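Local coordinates for protein cyclic GMP-AMP synthase-like receptor (PDB 7LT2) that senses double-stranded RNA in the cytoplasm and, as a nucleotidyltransferase, makes the cyclic dinucleotide 2',3'-cGAMP from ATP and GTP in innate immunity, at residues H273-H287 / Y312-W325. Numbering follows the deposited sequence.
Sequences HPNIASYYIKTVFLH and YNEFIADQSIPYYW
His287 and Pro322 are joined by a nearly straight hydrogen bond, and the histidine side chain meets a different partner at each step outward. CB touches Phe315, 3.9 Å from its CZ. Beyond CG, the ring turns one face to the edge of Tyr324, whose CD1 lies 3.8 Å from ND1, in a T-shaped pair. At the tip NE2 donates to Pro322 O (2.8 Å, 174°), the oxygen lying in the imidazole plane. Histidine suits the place because it offers both a flat face and an in-plane N-H. Tyr324 in turn takes Leu286 CB over its own face, a CH-pi contact, while a water links its OH to Leu286 O.

Val284 fills the middle, its two methyls suited to several partners: with CG1 anti to the backbone N (chi1 165°), CG2 lies over the face of Phe315 and touches Ile321 CD1. Tyr312, a long ring ending in a hydroxyl, reaches past Ile281 to share a hydrogen bond between its OH and His273 NE2 (2.8 Å).

Within the Mab-21 HhH/H2TH-like domain, residues 278-287 and 312-318, parts of helices 278-291 and 301-318, run at 114° to each other. Ser278 to Lys282 probably bind ATP, as in related enzymes. Helix 258-272 packs on Ile281 and Phe285, and helix 245-251 covers Leu286 and Tyr324.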
loop_
_atom_site.group_PDB
_atom_site.type_symbol
_atom_site.label_atom_id
_atom_site.label_comp_id
_atom_site.label_asym_id
_atom_site.label_seq_id
_atom_site.Cartn_x
_atom_site.Cartn_y
_atom_site.Cartn_z
ATOM N N HIS A 273 -15.035 4.207 -14.221
ATOM C CA HIS A 273 -14.378 5.481 -13.903
ATOM C C HIS A 273 -12.979 5.261 -13.333
ATOM O O HIS A 273 -12.714 5.537 -12.157
ATOM C CB HIS A 273 -15.243 6.326 -12.962
ATOM C CG HIS A 273 -15.685 5.627 -11.708
ATOM N ND1 HIS A 273 -16.714 4.708 -11.690
ATOM C CD2 HIS A 273 -15.282 5.763 -10.421
ATOM C CE1 HIS A 273 -16.907 4.290 -10.451
ATOM N NE2 HIS A 273 -16.048 4.910 -9.663
ATOM N N PRO A 274 -12.029 4.834 -14.173
ATOM C CA PRO A 274 -10.645 4.652 -13.699
ATOM C C PRO A 274 -9.962 5.951 -13.311
ATOM O O PRO A 274 -8.834 5.908 -12.799
ATOM C CB PRO A 274 -9.939 4.001 -14.900
ATOM C CG PRO A 274 -11.025 3.616 -15.860
ATOM C CD PRO A 274 -12.156 4.552 -15.611
ATOM N N ASN A 275 -10.605 7.096 -13.547
ATOM C CA ASN A 275 -10.090 8.388 -13.108
ATOM C C ASN A 275 -9.917 8.477 -11.597
ATOM O O ASN A 275 -9.180 9.349 -11.126
ATOM C CB ASN A 275 -11.035 9.499 -13.560
ATOM C CG ASN A 275 -11.565 9.280 -14.960
ATOM O OD1 ASN A 275 -12.344 8.361 -15.205
ATOM N ND2 ASN A 275 -11.145 10.135 -15.890
ATOM N N ILE A 276 -10.594 7.619 -10.833
ATOM C CA ILE A 276 -10.581 7.665 -9.373
ATOM C C ILE A 276 -9.579 6.637 -8.865
ATOM O O ILE A 276 -9.682 5.448 -9.185
ATOM C CB ILE A 276 -11.979 7.396 -8.792
ATOM C CG1 ILE A 276 -12.991 8.427 -9.303
ATOM C CG2 ILE A 276 -11.927 7.358 -7.259
ATOM C CD1 ILE A 276 -12.727 9.851 -8.841
ATOM N N ALA A 277 -8.612 7.087 -8.070
ATOM C CA ALA A 277 -7.615 6.180 -7.521
ATOM C C ALA A 277 -8.217 5.294 -6.431
ATOM O O ALA A 277 -9.128 5.697 -5.701
ATOM C CB ALA A 277 -6.433 6.970 -6.955
ATOM N N SER A 278 -7.683 4.075 -6.321
ATOM C CA SER A 278 -8.201 3.119 -5.345
ATOM C C SER A 278 -8.123 3.659 -3.921
ATOM O O SER A 278 -9.021 3.404 -3.110
ATOM C CB SER A 278 -7.450 1.794 -5.459
ATOM O OG SER A 278 -7.700 1.178 -6.711
ATOM N N TYR A 279 -7.069 4.411 -3.590
ATOM C CA TYR A 279 -6.958 4.913 -2.222
ATOM C C TYR A 279 -8.070 5.898 -1.896
ATOM O O TYR A 279 -8.419 6.067 -0.721
ATOM C CB TYR A 279 -5.594 5.563 -1.981
ATOM C CG TYR A 279 -5.362 5.948 -0.528
ATOM C CD1 TYR A 279 -5.216 4.974 0.458
ATOM C CD2 TYR A 279 -5.303 7.280 -0.143
ATOM C CE1 TYR A 279 -5.005 5.324 1.790
ATOM C CE2 TYR A 279 -5.089 7.637 1.180
ATOM C CZ TYR A 279 -4.948 6.658 2.143
ATOM O OH TYR A 279 -4.736 7.031 3.454
ATOM N N TYR A 280 -8.633 6.559 -2.911
ATOM C CA TYR A 280 -9.747 7.466 -2.654
ATOM C C TYR A 280 -10.982 6.690 -2.216
ATOM O O TYR A 280 -11.747 7.157 -1.365
ATOM C CB TYR A 280 -10.058 8.311 -3.896
ATOM C CG TYR A 280 -8.867 9.044 -4.489
ATOM C CD1 TYR A 280 -7.694 9.223 -3.766
ATOM C CD2 TYR A 280 -8.926 9.560 -5.774
ATOM C CE1 TYR A 280 -6.608 9.886 -4.312
ATOM C CE2 TYR A 280 -7.850 10.230 -6.328
ATOM C CZ TYR A 280 -6.694 10.388 -5.592
ATOM O OH TYR A 280 -5.616 11.049 -6.138
ATOM N N ILE A 281 -11.192 5.503 -2.792
ATOM C CA ILE A 281 -12.290 4.646 -2.349
ATOM C C ILE A 281 -12.014 4.111 -0.951
ATOM O O ILE A 281 -12.901 4.106 -0.087
ATOM C CB ILE A 281 -12.516 3.508 -3.360
ATOM C CG1 ILE A 281 -13.015 4.076 -4.689
ATOM C CG2 ILE A 281 -13.520 2.496 -2.818
ATOM C CD1 ILE A 281 -12.980 3.078 -5.827
ATOM N N LYS A 282 -10.781 3.653 -0.703
ATOM C CA LYS A 282 -10.404 3.230 0.644
ATOM C C LYS A 282 -10.660 4.342 1.652
ATOM O O LYS A 282 -11.195 4.096 2.740
ATOM C CB LYS A 282 -8.930 2.815 0.669
ATOM C CG LYS A 282 -8.493 2.114 1.955
ATOM C CD LYS A 282 -6.979 1.947 2.007
ATOM C CE LYS A 282 -6.542 1.182 3.253
ATOM N NZ LYS A 282 -5.058 1.190 3.406
ATOM N N THR A 283 -10.312 5.581 1.287
ATOM C CA THR A 283 -10.505 6.719 2.181
ATOM C C THR A 283 -11.980 6.946 2.482
ATOM O O THR A 283 -12.350 7.235 3.627
ATOM C CB THR A 283 -9.882 7.976 1.570
ATOM O OG1 THR A 283 -8.462 7.799 1.447
ATOM C CG2 THR A 283 -10.161 9.193 2.444
ATOM N N VAL A 284 -12.840 6.839 1.465
ATOM C CA VAL A 284 -14.275 6.964 1.701
ATOM C C VAL A 284 -14.734 5.944 2.739
ATOM O O VAL A 284 -15.510 6.267 3.647
ATOM C CB VAL A 284 -15.050 6.825 0.377
ATOM C CG1 VAL A 284 -16.527 6.585 0.634
ATOM C CG2 VAL A 284 -14.860 8.074 -0.474
ATOM N N PHE A 285 -14.231 4.711 2.652
ATOM C CA PHE A 285 -14.641 3.695 3.621
ATOM C C PHE A 285 -14.102 3.979 5.021
ATOM O O PHE A 285 -14.780 3.672 6.007
ATOM C CB PHE A 285 -14.226 2.299 3.147
ATOM C CG PHE A 285 -15.255 1.639 2.274
ATOM C CD1 PHE A 285 -15.353 1.973 0.931
ATOM C CD2 PHE A 285 -16.148 0.715 2.804
ATOM C CE1 PHE A 285 -16.308 1.381 0.123
ATOM C CE2 PHE A 285 -17.108 0.117 2.003
ATOM C CZ PHE A 285 -17.190 0.451 0.659
ATOM N N LEU A 286 -12.908 4.573 5.140
ATOM C CA LEU A 286 -12.443 5.015 6.454
ATOM C C LEU A 286 -13.410 6.024 7.064
ATOM O O LEU A 286 -13.729 5.947 8.256
ATOM C CB LEU A 286 -11.036 5.610 6.358
ATOM C CG LEU A 286 -9.890 4.679 5.962
ATOM C CD1 LEU A 286 -8.592 5.458 5.854
ATOM C CD2 LEU A 286 -9.743 3.538 6.968
ATOM N N HIS A 287 -13.895 6.973 6.258
ATOM C CA HIS A 287 -14.895 7.916 6.749
ATOM C C HIS A 287 -16.192 7.210 7.118
ATOM O O HIS A 287 -16.813 7.537 8.134
ATOM C CB HIS A 287 -15.159 8.996 5.702
ATOM C CG HIS A 287 -14.016 9.936 5.514
ATOM N ND1 HIS A 287 -13.528 10.723 6.535
ATOM C CD2 HIS A 287 -13.255 10.211 4.428
ATOM C CE1 HIS A 287 -12.522 11.449 6.084
ATOM N NE2 HIS A 287 -12.337 11.159 4.809
ATOM N N TYR A 312 -20.475 6.823 -1.328
ATOM C CA TYR A 312 -19.353 7.077 -2.229
ATOM C C TYR A 312 -19.734 8.081 -3.315
ATOM O O TYR A 312 -18.967 9.006 -3.615
ATOM C CB TYR A 312 -18.891 5.744 -2.829
ATOM C CG TYR A 312 -17.913 5.815 -3.978
ATOM C CD1 TYR A 312 -16.658 6.379 -3.815
ATOM C CD2 TYR A 312 -18.230 5.265 -5.212
ATOM C CE1 TYR A 312 -15.757 6.426 -4.863
ATOM C CE2 TYR A 312 -17.338 5.299 -6.262
ATOM C CZ TYR A 312 -16.102 5.878 -6.082
ATOM O OH TYR A 312 -15.216 5.908 -7.134
ATOM N N ASN A 313 -20.928 7.933 -3.893
ATOM C CA ASN A 313 -21.383 8.891 -4.893
ATOM C C ASN A 313 -21.528 10.294 -4.314
ATOM O O ASN A 313 -21.256 11.281 -5.009
ATOM C CB ASN A 313 -22.707 8.429 -5.502
ATOM C CG ASN A 313 -23.002 9.108 -6.822
ATOM O OD1 ASN A 313 -22.093 9.583 -7.499
ATOM N ND2 ASN A 313 -24.273 9.158 -7.193
ATOM N N GLU A 314 -21.943 10.410 -3.047
ATOM C CA GLU A 314 -22.094 11.734 -2.444
ATOM C C GLU A 314 -20.748 12.433 -2.277
ATOM O O GLU A 314 -20.657 13.656 -2.436
ATOM C CB GLU A 314 -22.811 11.628 -1.098
ATOM C CG GLU A 314 -24.232 11.104 -1.189
ATOM C CD GLU A 314 -25.160 12.039 -1.943
ATOM O OE1 GLU A 314 -24.806 13.227 -2.117
ATOM O OE2 GLU A 314 -26.247 11.585 -2.362
ATOM N N PHE A 315 -19.699 11.681 -1.933
ATOM C CA PHE A 315 -18.356 12.256 -1.897
ATOM C C PHE A 315 -17.949 12.780 -3.266
ATOM O O PHE A 315 -17.430 13.895 -3.392
ATOM C CB PHE A 315 -17.342 11.216 -1.414
ATOM C CG PHE A 315 -17.287 11.055 0.084
ATOM C CD1 PHE A 315 -16.497 11.891 0.859
ATOM C CD2 PHE A 315 -18.000 10.047 0.712
ATOM C CE1 PHE A 315 -16.433 11.737 2.237
ATOM C CE2 PHE A 315 -17.938 9.884 2.083
ATOM C CZ PHE A 315 -17.153 10.731 2.849
ATOM N N ILE A 316 -18.167 11.976 -4.307
ATOM C CA ILE A 316 -17.794 12.378 -5.659
ATOM C C ILE A 316 -18.594 13.600 -6.087
ATOM O O ILE A 316 -18.044 14.571 -6.620
ATOM C CB ILE A 316 -17.986 11.206 -6.639
ATOM C CG1 ILE A 316 -17.097 10.021 -6.251
ATOM C CG2 ILE A 316 -17.686 11.645 -8.065
ATOM C CD1 ILE A 316 -15.618 10.308 -6.362
ATOM N N ALA A 317 -19.912 13.569 -5.858
ATOM C CA ALA A 317 -20.760 14.706 -6.209
ATOM C C ALA A 317 -20.332 15.967 -5.468
ATOM O O ALA A 317 -20.303 17.058 -6.050
ATOM C CB ALA A 317 -22.223 14.382 -5.910
ATOM N N ASP A 318 -20.001 15.836 -4.182
ATOM C CA ASP A 318 -19.496 16.961 -3.405
ATOM C C ASP A 318 -18.100 17.388 -3.845
ATOM O O ASP A 318 -17.641 18.462 -3.437
ATOM C CB ASP A 318 -19.500 16.593 -1.918
ATOM C CG ASP A 318 -19.272 17.791 -1.012
ATOM O OD1 ASP A 318 -20.016 18.789 -1.136
ATOM O OD2 ASP A 318 -18.358 17.724 -0.161
ATOM N N GLN A 319 -17.428 16.575 -4.665
ATOM C CA GLN A 319 -16.096 16.873 -5.189
ATOM C C GLN A 319 -15.072 17.048 -4.068
ATOM O O GLN A 319 -14.133 17.838 -4.181
ATOM C CB GLN A 319 -16.131 18.094 -6.117
ATOM C CG GLN A 319 -17.109 17.903 -7.270
ATOM C CD GLN A 319 -17.106 19.036 -8.273
ATOM O OE1 GLN A 319 -16.338 19.993 -8.156
ATOM N NE2 GLN A 319 -17.976 18.933 -9.272
ATOM N N SER A 320 -15.231 16.293 -2.983
ATOM C CA SER A 320 -14.296 16.367 -1.868
ATOM C C SER A 320 -14.197 15.005 -1.200
ATOM O O SER A 320 -15.212 14.448 -0.771
ATOM C CB SER A 320 -14.733 17.428 -0.855
ATOM O OG SER A 320 -13.915 17.385 0.304
ATOM N N ILE A 321 -12.983 14.466 -1.135
ATOM C CA ILE A 321 -12.682 13.303 -0.307
ATOM C C ILE A 321 -11.530 13.706 0.602
ATOM O O ILE A 321 -10.360 13.619 0.194
ATOM C CB ILE A 321 -12.331 12.066 -1.146
ATOM C CG1 ILE A 321 -13.487 11.714 -2.083
ATOM C CG2 ILE A 321 -12.000 10.884 -0.235
ATOM C CD1 ILE A 321 -13.213 10.498 -2.969
ATOM N N PRO A 322 -11.806 14.187 1.811
ATOM C CA PRO A 322 -10.716 14.598 2.702
ATOM C C PRO A 322 -9.815 13.420 3.032
ATOM O O PRO A 322 -10.286 12.317 3.319
ATOM C CB PRO A 322 -11.446 15.118 3.946
ATOM C CG PRO A 322 -12.823 15.456 3.472
ATOM C CD PRO A 322 -13.132 14.459 2.391
ATOM N N TYR A 323 -8.507 13.656 2.943
ATOM C CA TYR A 323 -7.535 12.735 3.510
ATOM C C TYR A 323 -7.945 12.415 4.942
ATOM O O TYR A 323 -8.225 13.317 5.735
ATOM C CB TYR A 323 -6.145 13.379 3.446
ATOM C CG TYR A 323 -4.980 12.548 3.942
ATOM C CD1 TYR A 323 -4.882 11.190 3.664
ATOM C CD2 TYR A 323 -3.951 13.145 4.661
ATOM C CE1 TYR A 323 -3.800 10.448 4.113
ATOM C CE2 TYR A 323 -2.873 12.414 5.111
ATOM C CZ TYR A 323 -2.799 11.070 4.836
ATOM O OH TYR A 323 -1.710 10.353 5.293
ATOM N N TYR A 324 -8.041 11.123 5.254
ATOM C CA TYR A 324 -8.625 10.721 6.531
ATOM C C TYR A 324 -7.805 11.221 7.714
ATOM O O TYR A 324 -8.362 11.509 8.780
ATOM C CB TYR A 324 -8.760 9.199 6.581
ATOM C CG TYR A 324 -9.322 8.668 7.878
ATOM C CD1 TYR A 324 -10.671 8.815 8.185
ATOM C CD2 TYR A 324 -8.507 8.015 8.794
ATOM C CE1 TYR A 324 -11.191 8.326 9.373
ATOM C CE2 TYR A 324 -9.020 7.519 9.977
ATOM C CZ TYR A 324 -10.361 7.685 10.263
ATOM O OH TYR A 324 -10.873 7.199 11.444
ATOM N N TRP A 325 -6.491 11.342 7.541
ATOM C CA TRP A 325 -5.595 11.700 8.629
ATOM C C TRP A 325 -5.274 13.187 8.688
ATOM O O TRP A 325 -4.775 13.654 9.716
ATOM C CB TRP A 325 -4.298 10.892 8.511
ATOM C CG TRP A 325 -4.565 9.425 8.510
ATOM C CD1 TRP A 325 -4.624 8.602 7.425
ATOM C CD2 TRP A 325 -4.850 8.608 9.652
ATOM N NE1 TRP A 325 -4.915 7.317 7.822
ATOM C CE2 TRP A 325 -5.057 7.295 9.186
ATOM C CE3 TRP A 325 -4.935 8.860 11.025
ATOM C CZ2 TRP A 325 -5.350 6.231 10.046
ATOM C CZ3 TRP A 325 -5.224 7.808 11.876
ATOM C CH2 TRP A 325 -5.432 6.509 11.383
HETATM O O HOH W 1 -7.141 8.798 3.622
HETATM O O HOH W 2 -12.338 5.040 10.539
#